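Local coordinates for acinetobacter secreted protease CpaA (Acinetobacter nosocomialis M2, PDB 6O38), which is a secreted zinc metalloprotease, exported through the type II secretion system and found in complex with its chaperone CpaB, at residues Q192-Q197 against P209-A214; A204-P209 against D232-I237; N223-T228 against N250-S255; I236-T241 against Y267-V272. All coordinates share one frame; numbering follows the deposited sequence.

Contact 1 (Q192-Q197 against P209-A214)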
loop_
_atom_site.group_PDB
_atom_site.type_symbol
_atom_site.label_atom_id
_atom_site.label_comp_id
_atom_site.label_asym_id
_atom_site.label_seq_id
_atom_site.Cartn_x
_atom_site.Cartn_y
_atom_site.Cartn_z
ATOM N N GLN A 192 -9.477 11.985 17.599
ATOM C CA GLN A 192 -9.860 12.259 18.976
ATOM C C GLN A 192 -9.086 11.312 19.884
ATOM O O GLN A 192 -9.283 10.094 19.829
ATOM C CB GLN A 192 -11.364 12.080 19.179
ATOM C CG GLN A 192 -11.830 12.413 20.587
ATOM C CD GLN A 192 -13.262 11.990 20.850
ATOM O OE1 GLN A 192 -13.990 11.614 19.930
ATOM N NE2 GLN A 192 -13.670 12.039 22.112
ATOM N N LYS A 193 -8.207 11.867 20.711
ATOM C CA LYS A 193 -7.296 11.074 21.523
ATOM C C LYS A 193 -7.887 10.870 22.910
ATOM O O LYS A 193 -8.301 11.834 23.564
ATOM C CB LYS A 193 -5.924 11.743 21.615
ATOM C CG LYS A 193 -5.176 11.768 20.292
ATOM C CD LYS A 193 -3.735 12.212 20.468
ATOM C CE LYS A 193 -3.002 12.220 19.135
ATOM N NZ LYS A 193 -1.611 12.736 19.260
ATOM N N LEU A 194 -7.927 9.617 23.352
ATOM C CA LEU A 194 -8.434 9.257 24.666
ATOM C C LEU A 194 -7.426 8.370 25.376
ATOM O O LEU A 194 -6.854 7.458 24.772
ATOM C CB LEU A 194 -9.781 8.526 24.574
ATOM C CG LEU A 194 -10.987 9.309 24.052
ATOM C CD1 LEU A 194 -12.209 8.406 23.981
ATOM C CD2 LEU A 194 -11.262 10.517 24.934
ATOM N N ASN A 195 -7.210 8.641 26.659
ATOM C CA ASN A 195 -6.452 7.745 27.517
ATOM C C ASN A 195 -7.417 6.751 28.149
ATOM O O ASN A 195 -8.453 7.146 28.694
ATOM C CB ASN A 195 -5.698 8.526 28.593
ATOM C CG ASN A 195 -4.644 9.447 28.012
ATOM O OD1 ASN A 195 -3.967 9.101 27.043
ATOM N ND2 ASN A 195 -4.502 10.630 28.599
ATOM N N VAL A 196 -7.081 5.462 28.061
ATOM C CA VAL A 196 -7.993 4.419 28.517
ATOM C C VAL A 196 -8.310 4.548 30.002
ATOM O O VAL A 196 -9.348 4.054 30.457
ATOM C CB VAL A 196 -7.419 3.026 28.179
ATOM C CG1 VAL A 196 -6.305 2.646 29.146
ATOM C CG2 VAL A 196 -8.527 1.987 28.170
ATOM N N GLN A 197 -7.443 5.209 30.774
ATOM C CA GLN A 197 -7.738 5.456 32.180
ATOM C C GLN A 197 -8.929 6.388 32.358
ATOM O O GLN A 197 -9.583 6.348 33.405
ATOM C CB GLN A 197 -6.510 6.043 32.883
ATOM C CG GLN A 197 -6.216 7.491 32.510
ATOM C CD GLN A 197 -4.946 8.021 33.149
ATOM O OE1 GLN A 197 -4.555 7.589 34.234
ATOM N NE2 GLN A 197 -4.298 8.967 32.480
ATOM N N PRO A 209 -15.097 10.561 13.640
ATOM C CA PRO A 209 -14.792 9.477 12.691
ATOM C C PRO A 209 -13.532 8.700 13.027
ATOM O O PRO A 209 -13.342 7.604 12.484
ATOM C CB PRO A 209 -14.646 10.206 11.347
ATOM C CG PRO A 209 -15.274 11.537 11.548
ATOM C CD PRO A 209 -15.067 11.878 12.982
ATOM N N LEU A 210 -12.669 9.219 13.897
ATOM C CA LEU A 210 -11.417 8.549 14.240
ATOM C C LEU A 210 -11.146 8.754 15.723
ATOM O O LEU A 210 -10.819 9.867 16.148
ATOM C CB LEU A 210 -10.259 9.078 13.393
ATOM C CG LEU A 210 -8.898 8.423 13.623
ATOM C CD1 LEU A 210 -8.995 6.919 13.422
ATOM C CD2 LEU A 210 -7.849 9.025 12.700
ATOM N N THR A 211 -11.275 7.685 16.504
ATOM C CA THR A 211 -10.982 7.702 17.931
ATOM C C THR A 211 -9.692 6.931 18.179
ATOM O O THR A 211 -9.515 5.825 17.658
ATOM C CB THR A 211 -12.131 7.090 18.736
ATOM O OG1 THR A 211 -13.374 7.668 18.315
ATOM C CG2 THR A 211 -11.938 7.350 20.223
ATOM N N GLU A 212 -8.795 7.513 18.973
ATOM C CA GLU A 212 -7.479 6.937 19.231
ATOM C C GLU A 212 -7.335 6.718 20.733
ATOM O O GLU A 212 -7.318 7.681 21.506
ATOM C CB GLU A 212 -6.377 7.846 18.687
ATOM C CG GLU A 212 -4.969 7.325 18.887
ATOM C CD GLU A 212 -3.937 8.155 18.144
ATOM O OE1 GLU A 212 -3.028 8.707 18.799
ATOM O OE2 GLU A 212 -4.043 8.262 16.903
ATOM N N ILE A 213 -7.231 5.456 21.139
ATOM C CA ILE A 213 -7.218 5.060 22.543
ATOM C C ILE A 213 -5.812 4.596 22.896
ATOM O O ILE A 213 -5.301 3.635 22.307
ATOM C CB ILE A 213 -8.251 3.961 22.824
ATOM C CG1 ILE A 213 -9.654 4.460 22.472
ATOM C CG2 ILE A 213 -8.182 3.522 24.279
ATOM C CD1 ILE A 213 -10.671 3.358 22.312
ATOM N N ALA A 214 -5.190 5.271 23.858
ATOM C CA ALA A 214 -3.805 5.015 24.230
ATOM C C ALA A 214 -3.721 4.214 25.523
ATOM O O ALA A 214 -4.428 4.500 26.494
ATOM C CB ALA A 214 -3.036 6.327 24.385
#

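Contact 2 (A204-P209 against D232-I237)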
loop_
_atom_site.group_PDB
_atom_site.type_symbol
_atom_site.label_atom_id
_atom_site.label_comp_id
_atom_site.label_asym_id
_atom_site.label_seq_id
_atom_site.Cartn_x
_atom_site.Cartn_y
_atom_site.Cartn_z
ATOM N N ALA A 204 -18.696 3.338 25.410
ATOM C CA ALA A 204 -20.108 3.174 25.080
ATOM C C ALA A 204 -20.403 3.616 23.653
ATOM O O ALA A 204 -21.131 2.932 22.924
ATOM C CB ALA A 204 -20.971 3.949 26.074
ATOM N N ALA A 205 -19.848 4.750 23.232
ATOM C CA ALA A 205 -20.118 5.277 21.903
ATOM C C ALA A 205 -18.943 6.130 21.448
ATOM O O ALA A 205 -18.172 6.644 22.261
ATOM C CB ALA A 205 -21.415 6.094 21.874
ATOM N N VAL A 206 -18.820 6.274 20.131
ATOM C CA VAL A 206 -17.787 7.115 19.547
ATOM C C VAL A 206 -18.363 8.498 19.273
ATOM O O VAL A 206 -19.574 8.685 19.134
ATOM C CB VAL A 206 -17.198 6.495 18.263
ATOM C CG1 VAL A 206 -16.472 5.200 18.586
ATOM C CG2 VAL A 206 -18.293 6.261 17.236
ATOM N N ASN A 207 -17.471 9.485 19.186
ATOM C CA ASN A 207 -17.854 10.879 19.035
ATOM C C ASN A 207 -17.317 11.522 17.765
ATOM O O ASN A 207 -17.661 12.676 17.486
ATOM C CB ASN A 207 -17.377 11.693 20.250
ATOM C CG ASN A 207 -18.352 12.781 20.645
ATOM O OD1 ASN A 207 -19.418 12.925 20.047
ATOM N ND2 ASN A 207 -17.993 13.555 21.666
ATOM N N SER A 208 -16.497 10.817 16.994
ATOM C CA SER A 208 -15.819 11.390 15.839
ATOM C C SER A 208 -15.471 10.251 14.890
ATOM O O SER A 208 -15.545 9.074 15.269
ATOM C CB SER A 208 -14.559 12.166 16.268
ATOM O OG SER A 208 -13.520 11.282 16.650
ATOM N N PRO A 209 -15.097 10.561 13.640
ATOM C CA PRO A 209 -14.792 9.477 12.691
ATOM C C PRO A 209 -13.532 8.700 13.027
ATOM O O PRO A 209 -13.342 7.604 12.484
ATOM C CB PRO A 209 -14.646 10.206 11.347
ATOM C CG PRO A 209 -15.274 11.537 11.548
ATOM C CD PRO A 209 -15.067 11.878 12.982
ATOM N N ASP A 232 -21.372 4.599 10.017
ATOM C CA ASP A 232 -20.676 3.846 8.980
ATOM C C ASP A 232 -19.257 4.368 8.784
ATOM O O ASP A 232 -19.044 5.566 8.580
ATOM C CB ASP A 232 -21.456 3.918 7.667
ATOM C CG ASP A 232 -21.149 2.757 6.741
ATOM O OD1 ASP A 232 -20.508 1.785 7.196
ATOM O OD2 ASP A 232 -21.553 2.813 5.560
ATOM N N ARG A 233 -18.286 3.457 8.884
ATOM C CA ARG A 233 -16.868 3.704 8.623
ATOM C C ARG A 233 -16.188 4.531 9.708
ATOM O O ARG A 233 -15.103 5.075 9.479
ATOM C CB ARG A 233 -16.647 4.358 7.253
ATOM C CG ARG A 233 -16.317 3.373 6.139
ATOM C CD ARG A 233 -17.353 2.265 6.048
ATOM N NE ARG A 233 -17.063 1.331 4.964
ATOM C CZ ARG A 233 -17.941 0.461 4.476
ATOM N NH1 ARG A 233 -19.169 0.404 4.976
ATOM N NH2 ARG A 233 -17.593 -0.352 3.489
ATOM N N ASP A 234 -16.795 4.654 10.887
ATOM C CA ASP A 234 -16.063 5.185 12.028
ATOM C C ASP A 234 -14.913 4.249 12.381
ATOM O O ASP A 234 -15.010 3.029 12.233
ATOM C CB ASP A 234 -16.987 5.368 13.233
ATOM C CG ASP A 234 -17.944 6.530 13.064
ATOM O OD1 ASP A 234 -17.654 7.430 12.248
ATOM O OD2 ASP A 234 -18.981 6.551 13.759
ATOM N N ARG A 235 -13.812 4.829 12.852
ATOM C CA ARG A 235 -12.600 4.063 13.099
ATOM C C ARG A 235 -12.113 4.265 14.525
ATOM O O ARG A 235 -12.204 5.366 15.076
ATOM C CB ARG A 235 -11.490 4.443 12.114
ATOM C CG ARG A 235 -11.734 3.937 10.704
ATOM C CD ARG A 235 -10.507 4.101 9.828
ATOM N NE ARG A 235 -10.743 3.598 8.477
ATOM C CZ ARG A 235 -9.780 3.242 7.634
ATOM N NH1 ARG A 235 -8.508 3.330 8.000
ATOM N NH2 ARG A 235 -10.087 2.795 6.424
ATOM N N ILE A 236 -11.599 3.188 15.114
ATOM C CA ILE A 236 -10.996 3.210 16.440
ATOM C C ILE A 236 -9.597 2.624 16.327
ATOM O O ILE A 236 -9.433 1.483 15.878
ATOM C CB ILE A 236 -11.825 2.425 17.471
ATOM C CG1 ILE A 236 -13.156 3.128 17.739
ATOM C CG2 ILE A 236 -11.042 2.245 18.764
ATOM C CD1 ILE A 236 -14.029 2.403 18.737
ATOM N N ILE A 237 -8.595 3.400 16.728
ATOM C CA ILE A 237 -7.213 2.940 16.812
ATOM C C ILE A 237 -6.877 2.736 18.281
ATOM O O ILE A 237 -7.137 3.614 19.113
ATOM C CB ILE A 237 -6.241 3.933 16.153
ATOM C CG1 ILE A 237 -6.531 4.048 14.655
ATOM C CG2 ILE A 237 -4.800 3.502 16.381
ATOM C CD1 ILE A 237 -5.701 5.098 13.951
#

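Contact 3 (N223-T228 against N250-S255)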
loop_
_atom_site.group_PDB
_atom_site.type_symbol
_atom_site.label_atom_id
_atom_site.label_comp_id
_atom_site.label_asym_id
_atom_site.label_seq_id
_atom_site.Cartn_x
_atom_site.Cartn_y
_atom_site.Cartn_z
ATOM N N ASN A 223 -8.658 -5.174 30.101
ATOM C CA ASN A 223 -9.414 -5.555 28.918
ATOM C C ASN A 223 -10.290 -4.386 28.500
ATOM O O ASN A 223 -10.606 -3.505 29.304
ATOM C CB ASN A 223 -10.256 -6.813 29.165
ATOM C CG ASN A 223 -11.345 -6.592 30.193
ATOM O OD1 ASN A 223 -12.507 -6.374 29.847
ATOM N ND2 ASN A 223 -10.977 -6.651 31.468
ATOM N N PHE A 224 -10.676 -4.387 27.226
ATOM C CA PHE A 224 -11.398 -3.267 26.643
ATOM C C PHE A 224 -12.419 -3.782 25.641
ATOM O O PHE A 224 -12.125 -4.682 24.849
ATOM C CB PHE A 224 -10.433 -2.287 25.963
ATOM C CG PHE A 224 -11.097 -1.051 25.441
ATOM C CD1 PHE A 224 -11.368 0.011 26.288
ATOM C CD2 PHE A 224 -11.445 -0.944 24.106
ATOM C CE1 PHE A 224 -11.981 1.152 25.815
ATOM C CE2 PHE A 224 -12.057 0.198 23.626
ATOM C CZ PHE A 224 -12.326 1.246 24.483
ATOM N N THR A 225 -13.618 -3.204 25.680
ATOM C CA THR A 225 -14.720 -3.596 24.809
ATOM C C THR A 225 -15.090 -2.433 23.900
ATOM O O THR A 225 -15.342 -1.322 24.379
ATOM C CB THR A 225 -15.940 -4.035 25.624
ATOM O OG1 THR A 225 -15.570 -5.105 26.504
ATOM C CG2 THR A 225 -17.056 -4.505 24.703
ATOM N N LEU A 226 -15.125 -2.694 22.594
ATOM C CA LEU A 226 -15.530 -1.690 21.626
ATOM C C LEU A 226 -17.023 -1.391 21.748
ATOM O O LEU A 226 -17.781 -2.181 22.317
ATOM C CB LEU A 226 -15.204 -2.161 20.209
ATOM C CG LEU A 226 -13.734 -2.384 19.852
ATOM C CD1 LEU A 226 -13.556 -2.382 18.343
ATOM C CD2 LEU A 226 -12.846 -1.329 20.495
ATOM N N PRO A 227 -17.470 -0.243 21.230
ATOM C CA PRO A 227 -18.907 0.051 21.231
ATOM C C PRO A 227 -19.686 -0.983 20.432
ATOM O O PRO A 227 -19.157 -1.636 19.530
ATOM C CB PRO A 227 -18.988 1.436 20.578
ATOM C CG PRO A 227 -17.648 2.039 20.800
ATOM C CD PRO A 227 -16.675 0.900 20.748
ATOM N N THR A 228 -20.966 -1.126 20.779
ATOM C CA THR A 228 -21.830 -2.069 20.083
ATOM C C THR A 228 -22.252 -1.557 18.715
ATOM O O THR A 228 -22.586 -2.361 17.837
ATOM C CB THR A 228 -23.083 -2.345 20.914
ATOM O OG1 THR A 228 -23.353 -1.212 21.745
ATOM C CG2 THR A 228 -22.853 -3.541 21.817
ATOM N N ASN A 250 -13.320 -9.614 21.964
ATOM C CA ASN A 250 -13.791 -9.911 20.617
ATOM C C ASN A 250 -15.248 -9.529 20.389
ATOM O O ASN A 250 -15.702 -9.566 19.240
ATOM C CB ASN A 250 -13.602 -11.399 20.307
ATOM C CG ASN A 250 -12.143 -11.780 20.152
ATOM O OD1 ASN A 250 -11.476 -12.137 21.124
ATOM N ND2 ASN A 250 -11.638 -11.702 18.927
ATOM N N THR A 251 -15.988 -9.174 21.438
ATOM C CA THR A 251 -17.389 -8.809 21.268
ATOM C C THR A 251 -17.514 -7.564 20.397
ATOM O O THR A 251 -16.694 -6.644 20.479
ATOM C CB THR A 251 -18.051 -8.572 22.626
ATOM O OG1 THR A 251 -17.256 -7.663 23.399
ATOM C CG2 THR A 251 -18.200 -9.883 23.385
ATOM N N ASN A 252 -18.538 -7.557 19.543
ATOM C CA ASN A 252 -18.841 -6.516 18.564
ATOM C C ASN A 252 -17.812 -6.443 17.442
ATOM O O ASN A 252 -17.920 -5.563 16.579
ATOM C CB ASN A 252 -18.980 -5.126 19.204
ATOM C CG ASN A 252 -19.933 -5.121 20.383
ATOM O OD1 ASN A 252 -21.002 -5.728 20.333
ATOM N ND2 ASN A 252 -19.546 -4.438 21.454
ATOM N N VAL A 253 -16.821 -7.330 17.419
ATOM C CA VAL A 253 -15.788 -7.347 16.391
ATOM C C VAL A 253 -16.012 -8.561 15.501
ATOM O O VAL A 253 -16.374 -9.639 15.987
ATOM C CB VAL A 253 -14.377 -7.370 17.015
ATOM C CG1 VAL A 253 -13.308 -7.281 15.935
ATOM C CG2 VAL A 253 -14.224 -6.242 18.023
ATOM N N ASN A 254 -15.793 -8.386 14.198
ATOM C CA ASN A 254 -15.933 -9.476 13.232
ATOM C C ASN A 254 -14.643 -10.297 13.170
ATOM O O ASN A 254 -14.011 -10.460 12.126
ATOM C CB ASN A 254 -16.304 -8.922 11.864
ATOM C CG ASN A 254 -16.597 -10.012 10.851
ATOM O OD1 ASN A 254 -17.127 -11.067 11.195
ATOM N ND2 ASN A 254 -16.249 -9.760 9.595
ATOM N N SER A 255 -14.256 -10.822 14.332
ATOM C CA SER A 255 -13.050 -11.630 14.441
ATOM C C SER A 255 -13.000 -12.348 15.781
ATOM O O SER A 255 -13.264 -11.746 16.827
ATOM C CB SER A 255 -11.799 -10.763 14.267
ATOM O OG SER A 255 -10.620 -11.512 14.503
HETATM O O HOH W 1 -14.801 -5.471 21.977
#

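Contact 4 (I236-T241 against Y267-V272)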
loop_
_atom_site.group_PDB
_atom_site.type_symbol
_atom_site.label_atom_id
_atom_site.label_comp_id
_atom_site.label_asym_id
_atom_site.label_seq_id
_atom_site.Cartn_x
_atom_site.Cartn_y
_atom_site.Cartn_z
ATOM N N ILE A 236 -11.599 3.188 15.114
ATOM C CA ILE A 236 -10.996 3.210 16.440
ATOM C C ILE A 236 -9.597 2.624 16.327
ATOM O O ILE A 236 -9.433 1.483 15.878
ATOM C CB ILE A 236 -11.825 2.425 17.471
ATOM C CG1 ILE A 236 -13.156 3.128 17.739
ATOM C CG2 ILE A 236 -11.042 2.245 18.764
ATOM C CD1 ILE A 236 -14.029 2.403 18.737
ATOM N N ILE A 237 -8.595 3.400 16.728
ATOM C CA ILE A 237 -7.213 2.940 16.812
ATOM C C ILE A 237 -6.877 2.736 18.281
ATOM O O ILE A 237 -7.137 3.614 19.113
ATOM C CB ILE A 237 -6.241 3.933 16.153
ATOM C CG1 ILE A 237 -6.531 4.048 14.655
ATOM C CG2 ILE A 237 -4.800 3.502 16.381
ATOM C CD1 ILE A 237 -5.701 5.098 13.951
ATOM N N ILE A 238 -6.306 1.578 18.599
ATOM C CA ILE A 238 -5.901 1.238 19.957
ATOM C C ILE A 238 -4.389 1.068 19.959
ATOM O O ILE A 238 -3.853 0.216 19.237
ATOM C CB ILE A 238 -6.606 -0.029 20.467
ATOM C CG1 ILE A 238 -8.125 0.155 20.408
ATOM C CG2 ILE A 238 -6.165 -0.350 21.884
ATOM C CD1 ILE A 238 -8.909 -1.038 20.906
ATOM N N LYS A 239 -3.704 1.870 20.773
ATOM C CA LYS A 239 -2.252 1.870 20.849
ATOM C C LYS A 239 -1.812 1.592 22.279
ATOM O O LYS A 239 -2.517 1.917 23.238
ATOM C CB LYS A 239 -1.661 3.219 20.416
ATOM C CG LYS A 239 -1.877 3.608 18.968
ATOM C CD LYS A 239 -1.394 5.035 18.752
ATOM C CE LYS A 239 -1.704 5.543 17.355
ATOM N NZ LYS A 239 -1.193 6.931 17.155
ATOM N N SER A 240 -0.637 0.983 22.414
ATOM C CA SER A 240 -0.087 0.693 23.728
ATOM C C SER A 240 1.402 0.994 23.758
ATOM O O SER A 240 2.140 0.638 22.835
ATOM C CB SER A 240 -0.316 -0.768 24.128
ATOM O OG SER A 240 0.320 -1.059 25.360
ATOM N N THR A 241 1.833 1.654 24.832
ATOM C CA THR A 241 3.236 1.720 25.214
ATOM C C THR A 241 3.451 1.124 26.598
ATOM O O THR A 241 4.550 1.237 27.154
ATOM C CB THR A 241 3.747 3.165 25.173
ATOM O OG1 THR A 241 3.010 3.962 26.109
ATOM C CG2 THR A 241 3.587 3.749 23.776
ATOM N N TYR A 267 -3.835 -1.676 16.979
ATOM C CA TYR A 267 -4.982 -2.269 16.310
ATOM C C TYR A 267 -5.862 -1.164 15.747
ATOM O O TYR A 267 -5.999 -0.097 16.353
ATOM C CB TYR A 267 -5.802 -3.142 17.269
ATOM C CG TYR A 267 -5.134 -4.435 17.681
ATOM C CD1 TYR A 267 -4.141 -4.448 18.651
ATOM C CD2 TYR A 267 -5.509 -5.644 17.111
ATOM C CE1 TYR A 267 -3.533 -5.629 19.036
ATOM C CE2 TYR A 267 -4.908 -6.830 17.487
ATOM C CZ TYR A 267 -3.922 -6.817 18.451
ATOM O OH TYR A 267 -3.320 -7.995 18.827
ATOM N N GLU A 268 -6.462 -1.426 14.588
ATOM C CA GLU A 268 -7.375 -0.488 13.953
ATOM C C GLU A 268 -8.666 -1.212 13.607
ATOM O O GLU A 268 -8.634 -2.310 13.041
ATOM C CB GLU A 268 -6.756 0.131 12.694
ATOM C CG GLU A 268 -7.416 1.426 12.251
ATOM C CD GLU A 268 -6.708 2.070 11.075
ATOM O OE1 GLU A 268 -7.244 3.055 10.522
ATOM O OE2 GLU A 268 -5.616 1.592 10.702
ATOM N N PHE A 269 -9.796 -0.597 13.944
ATOM C CA PHE A 269 -11.105 -1.178 13.700
ATOM C C PHE A 269 -11.950 -0.201 12.900
ATOM O O PHE A 269 -11.798 1.017 13.016
ATOM C CB PHE A 269 -11.827 -1.534 15.011
ATOM C CG PHE A 269 -11.055 -2.469 15.897
ATOM C CD1 PHE A 269 -10.079 -1.987 16.754
ATOM C CD2 PHE A 269 -11.303 -3.831 15.869
ATOM C CE1 PHE A 269 -9.367 -2.845 17.569
ATOM C CE2 PHE A 269 -10.594 -4.694 16.681
ATOM C CZ PHE A 269 -9.626 -4.201 17.532
HETATM N N MSE A 270 -12.842 -0.748 12.083
HETATM C CA MSE A 270 -13.722 0.065 11.256
HETATM C C MSE A 270 -15.137 -0.493 11.278
HETATM O O MSE A 270 -15.355 -1.662 10.960
HETATM C CB MSE A 270 -13.204 0.131 9.820
HETATM C CG MSE A 270 -14.053 0.983 8.895
HETATM SE SE MSE A 270 -13.537 0.775 7.029
HETATM C CE MSE A 270 -13.994 -1.106 6.801
ATOM N N TYR A 271 -16.100 0.346 11.647
ATOM C CA TYR A 271 -17.481 -0.098 11.759
ATOM C C TYR A 271 -18.126 -0.195 10.383
ATOM O O TYR A 271 -17.881 0.636 9.503
ATOM C CB TYR A 271 -18.283 0.851 12.650
ATOM C CG TYR A 271 -19.616 0.284 13.076
ATOM C CD1 TYR A 271 -19.691 -0.695 14.057
ATOM C CD2 TYR A 271 -20.799 0.719 12.493
ATOM C CE1 TYR A 271 -20.905 -1.222 14.451
ATOM C CE2 TYR A 271 -22.019 0.198 12.881
ATOM C CZ TYR A 271 -22.066 -0.771 13.861
ATOM O OH TYR A 271 -23.277 -1.294 14.251
ATOM N N VAL A 272 -18.954 -1.220 10.203
ATOM C CA VAL A 272 -19.629 -1.493 8.941
ATOM C C VAL A 272 -21.120 -1.562 9.244
ATOM O O VAL A 272 -21.583 -2.514 9.885
ATOM C CB VAL A 272 -19.136 -2.793 8.289
ATOM C CG1 VAL A 272 -19.762 -2.971 6.921
ATOM C CG2 VAL A 272 -17.617 -2.799 8.187
#

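Contact 1 (Q192-Q197 against P209-A214)
Gln192 to Asn195 pair with Thr211 to Ala214 in a parallel beta ladder, the two strands running 26° apart in the direction of the chain. As is usual in parallel pairing, every second residue of one strand spans a residue of the other. Gln192 N gives a straight bond to Leu210 O (2.9 Å), while Gln192 O takes Glu212 N (2.8 Å), so the residue bonds on both sides of Thr211. Leu194 repeats this round Ile213, its N on Glu212 O (2.7 Å) and its O on Ala214 N (2.9 Å). A last, longer bond, Val196 N to Ala214 O (3.2 Å), carries the ladder past the end of strand 192-195, where the chain turns away.

The side chains sort onto two faces. On one, the extended chains of Lys193 and Glu212 lie side by side, Lys193 CE 3.5 Å from Glu212 OE1; the ammonium NZ stays beyond salt-bridge range, and OE1 is instead bridged by Lys239 on the next strand. Long polar chains suit this more accessible face. On the other, Leu194 CD1 meets Thr211 CG2 (3.9 Å); with OG1 beside the backbone N (chi1 -49°), this methyl lies anti to that N. Just past the strand end, Val196 crosses Ile213 at about a right angle, CB against CG2 at 4.0 Å, and both touch Phe224, making a largely apolar patch. Beta-branched Thr211 and Ile213 suit the extended backbone of strand 210-215. This parallel pair joins strand 183-195 edge to edge to strand 210-215 of the StcE-type beta-sandwich domain.

Contact 2 (A204-P209 against D232-I237)
Val206 and Pro209 close over Asp234, whose side chain can be followed outward. From CB, chi1 (-72°) sets CG anti to the carbonyl carbon, and CG then lies 4.1 Å from Ser208 O. Of the two carboxylate oxygens, OD1 turns to the proline and rests 3.5 Å from Pro209 CA. OD2 turns to the valine, where Val206 CG2 approaches obliquely at 3.6 Å. These are contacts of carbon with oxygen and do not hold the carboxylate. OD1 has a hydrogen-bond partner outside the two segments, and OD2 is gripped by hydrogen bonds from Ser164 and the backbone N of Asn231, which makes an aspartate acceptable in so buried a place.

Here the loop leading into strand 210-215 lies against the start of strand 235-240, a neighbouring strand of the beta-sandwich domain. Arg235 N donates to Pro209 O (2.8 Å), approaching from 38° above the carbonyl plane, and the parallel ladder continues from there through Thr211. Proline, with no N-H of its own to give, still offers this carbonyl. Arg235 CB passes 3.7 Å from the same Pro209 O.

The other branch of the valine turns to hydrophobic neighbours: Val206 CG1 touches Ile236 CD1 at 3.7 Å, and Trp278 packs against both residues.

Contact 3 (N223-T228 against N250-S255)
Asn252, on the type II beta turn from Asn250 to Val253, has the largest surface buried here, and it lays its side chain across the backbone of Leu226 to Thr228. The turn belongs to the beta-sandwich domain and follows strand 246-248. Asn252 is the third residue of the turn, with a left-handed backbone (phi 68°) that asparagine accepts more readily than most residues with a side chain; the turn is closed by Val253 N on Asn250 O (3.1 Å).

Chi1 (-51°) of Asn252 sets CG anti to the carbonyl carbon, toward the other segment; chi2 then turns ND2 to Leu226 O. The bond is 3.0 Å from ND2 to Leu226 O, which lies near the amide plane, although the nitrogen stands 44° above the carbonyl plane of the leucine. Asn252 CG also packs against Thr228 CG2 at 3.6 Å.

Leu226 supplies the apolar part. Its CD1 meets Val253 CG2 obliquely at 3.9 Å, and both residues reach on to Phe269, so branched aliphatic chains fit well. Thr225 uses its two branches differently: OG1 is hydrogen-bonded to Asn249, whereas the methyl CG2 crosses towards Thr251 OG1, 3.4 Å away.

A water joins the two backbones: it accepts from Leu226 N at 2.9 Å and donates to Thr251 O at 2.7 Å.

Contact 4 (I236-T241 against Y267-V272)
The Phe269 ring has Ile236 O at its edge, in the ring plane, 3.6 Å from CD1, while Ile238 CD1 comes obliquely to CE1 (3.8 Å). Leu226, from outside the two strands, reaches over ring atom CG with its CD1. Chi1 of Phe269 (-57°) puts CG beside the backbone N, and the ring lies on the apolar face with Ile236, Ile238 and Tyr267. Tyr267 leads its own ring away, where OH bonds to Thr260 O.

Strands 235-240 and 266-272 are antiparallel neighbours in the StcE-type beta-sandwich domain. Ile236 and Phe269 form one hydrogen-bonded pair, with Ile236 N to Phe269 O at 3.0 Å and Phe269 N to Ile236 O at 2.9 Å. Ile238 and Tyr267 form the other, with Ile238 N to Tyr267 O at 2.8 Å. Between them Ile237 and Glu268 make a non-hydrogen-bonded pair on the opposite face, lying side by side with Ile237 CG1 3.7 Å from Glu268 CG.

Glutamate suits this spot because its methylenes pack on isoleucine while its carboxylate extends beyond: OE1 is bridged by Arg235, and OE2 comes close to Asp122 of the chaperone CpaB. Two such carboxylates would repel, a repulsion the arginine probably offsets.

Contacts 1, 2 and 4 follow one another across neighbouring strands: 192-195, 210-215, 235-240 and 266-272. Strand 210-215 is bonded to the next by Ile213 N to Ile237 O (2.7 Å), and the centres of contacts 1 and 4 lie about 9 Å apart. Contact 2 shares Pro209 with contact 1 and Ile236 and Ile237 with contact 4. Contact 3 covers the apolar side of these strands, its centre about 11 Å from that of contact 4; Ile213 CD1 meets Phe224 CZ at 3.5 Å, and Pro227 CD meets Ile236 CD1 at 3.6 Å. None includes the zinc ligands His498, His502 and His508; contact 4 alone touches the chaperone.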